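Long-range contact in sulfotransferase (Mus musculus, PDB 5X2B), which probably transfers sulfo groups as a cytoplasmic sulfotransferase and holds adenosine-3'-5'-diphosphate in its nucleotide pocket: residues A[152-157]-A[265-270]. Numbering follows the deposited sequence.
Sequences SWFDHV and EKMRNS
Phe154 and Asp155 in the first turn of helix 153-161 meet Lys266 and Met267, where helix 253-266 ends, in the P-loop-type sulfotransferase fold. Lys266 serves both neighbours: its CB lies 3.7 Å from Phe154 CD1 and its CG over one face of that ring, while its chain, bent at chi2 (-93°) and chi3, carries CE past Phe154 CB. NZ then forms a salt bridge with Asp155 OD1 at 2.9 Å, meeting the syn side of the carboxylate 16° out of its plane. An alanine in place of Lys266 would probably leave the Asp155 carboxylate without this cation and one face of Phe154 less well covered. Met267 comes at the edge of the Phe154 ring, CG 3.9 Å from CD1, and its sulfur makes Met-aromatic contacts with Phe154 and, obliquely, Trp153. Behind this layer, Trp153 CE3 packs over a face of the Phe154 ring, and both aromatics also touch Phe263 of helix 253-266. Val157 CG2 sits over the Trp153 ring, and Tyr40 meets that indole edge-to-face. At the start of helix 153-161, Ser152 is the N-cap: its OG accepts a weak bond from Asp155 N at 3.3 Å.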
# COMPACT_ATOMS: atom_id res chain seq x y z
N SER A 152 -5.48 -12.31 0.30
CA SER A 152 -6.76 -11.81 0.72
C SER A 152 -6.69 -10.46 1.38
O SER A 152 -6.00 -10.26 2.37
CB SER A 152 -7.41 -12.70 1.74
OG SER A 152 -8.40 -11.93 2.37
N TRP A 153 -7.47 -9.54 0.90
CA TRP A 153 -7.51 -8.31 1.57
C TRP A 153 -7.55 -8.64 3.04
O TRP A 153 -6.64 -8.33 3.81
CB TRP A 153 -8.76 -7.61 1.21
CG TRP A 153 -8.81 -6.29 1.73
CD1 TRP A 153 -8.13 -5.24 1.26
CD2 TRP A 153 -9.59 -5.81 2.85
NE1 TRP A 153 -8.42 -4.12 2.01
CE2 TRP A 153 -9.33 -4.45 2.99
CE3 TRP A 153 -10.48 -6.42 3.75
CZ2 TRP A 153 -9.91 -3.66 3.98
CZ3 TRP A 153 -11.07 -5.64 4.74
CH2 TRP A 153 -10.79 -4.28 4.85
N PHE A 154 -8.61 -9.32 3.43
CA PHE A 154 -8.95 -9.37 4.85
C PHE A 154 -7.78 -9.82 5.67
O PHE A 154 -7.50 -9.24 6.69
CB PHE A 154 -10.16 -10.27 5.09
CG PHE A 154 -11.41 -9.86 4.32
CD1 PHE A 154 -12.37 -9.04 4.89
CD2 PHE A 154 -11.60 -10.30 3.01
CE1 PHE A 154 -13.51 -8.69 4.19
CE2 PHE A 154 -12.71 -9.94 2.31
CZ PHE A 154 -13.68 -9.14 2.89
N ASP A 155 -7.08 -10.83 5.23
CA ASP A 155 -5.92 -11.27 5.92
C ASP A 155 -4.87 -10.19 6.05
O ASP A 155 -4.28 -10.04 7.12
CB ASP A 155 -5.33 -12.42 5.16
CG ASP A 155 -6.21 -13.62 5.19
OD1 ASP A 155 -7.23 -13.50 5.92
OD2 ASP A 155 -5.91 -14.67 4.55
N HIS A 156 -4.64 -9.44 5.00
CA HIS A 156 -3.60 -8.43 5.06
C HIS A 156 -3.84 -7.53 6.24
O HIS A 156 -3.01 -7.27 7.11
CB HIS A 156 -3.64 -7.58 3.80
CG HIS A 156 -2.34 -6.88 3.55
ND1 HIS A 156 -2.12 -5.58 3.90
CD2 HIS A 156 -1.18 -7.36 3.05
CE1 HIS A 156 -0.87 -5.25 3.59
NE2 HIS A 156 -0.27 -6.31 3.06
N VAL A 157 -5.03 -7.04 6.23
CA VAL A 157 -5.38 -6.00 7.13
C VAL A 157 -5.28 -6.52 8.54
O VAL A 157 -4.79 -5.83 9.47
CB VAL A 157 -6.83 -5.65 6.80
CG1 VAL A 157 -7.36 -4.60 7.71
CG2 VAL A 157 -6.93 -5.17 5.39
N GLU A 265 -18.26 -11.31 8.41
CA GLU A 265 -17.74 -12.58 8.92
C GLU A 265 -16.27 -12.47 9.24
O GLU A 265 -15.80 -12.96 10.27
CB GLU A 265 -17.96 -13.67 7.90
CG GLU A 265 -17.16 -14.93 8.12
CD GLU A 265 -17.33 -15.89 6.95
OE1 GLU A 265 -18.32 -16.63 6.95
OE2 GLU A 265 -16.48 -15.88 6.02
N LYS A 266 -15.49 -11.85 8.37
CA LYS A 266 -14.10 -11.76 8.66
C LYS A 266 -13.82 -10.58 9.61
O LYS A 266 -13.08 -10.73 10.56
CB LYS A 266 -13.26 -11.69 7.38
CG LYS A 266 -13.25 -12.97 6.56
CD LYS A 266 -12.08 -13.94 6.87
CE LYS A 266 -11.01 -13.95 5.74
NZ LYS A 266 -9.79 -14.86 6.01
N MET A 267 -14.42 -9.42 9.38
CA MET A 267 -14.01 -8.21 10.12
C MET A 267 -14.78 -8.07 11.39
O MET A 267 -15.11 -6.94 11.77
CB MET A 267 -14.27 -6.97 9.28
CG MET A 267 -13.59 -7.07 7.99
SD MET A 267 -11.92 -7.42 8.43
CE MET A 267 -11.56 -5.88 9.21
N ARG A 268 -15.03 -9.20 12.04
CA ARG A 268 -16.02 -9.27 13.11
C ARG A 268 -15.98 -8.01 13.92
O ARG A 268 -16.76 -7.08 13.75
CB ARG A 268 -15.75 -10.45 14.09
CG ARG A 268 -15.32 -11.79 13.51
CD ARG A 268 -16.51 -12.66 13.07
NE ARG A 268 -17.20 -13.38 14.15
CZ ARG A 268 -16.93 -14.63 14.53
NH1 ARG A 268 -17.62 -15.20 15.51
NH2 ARG A 268 -15.97 -15.33 13.93
N ASN A 269 -15.01 -8.01 14.82
CA ASN A 269 -14.98 -7.08 15.92
C ASN A 269 -13.74 -6.27 15.71
O ASN A 269 -13.14 -5.77 16.66
CB ASN A 269 -14.90 -7.84 17.23
CG ASN A 269 -14.64 -9.33 17.02
OD1 ASN A 269 -13.64 -9.71 16.43
ND2 ASN A 269 -15.54 -10.17 17.50
N SER A 270 -13.35 -6.16 14.44
CA SER A 270 -12.21 -5.35 14.05
C SER A 270 -12.59 -3.87 14.09
O SER A 270 -13.37 -3.39 13.30
CB SER A 270 -11.74 -5.77 12.67
OG SER A 270 -11.52 -4.61 11.91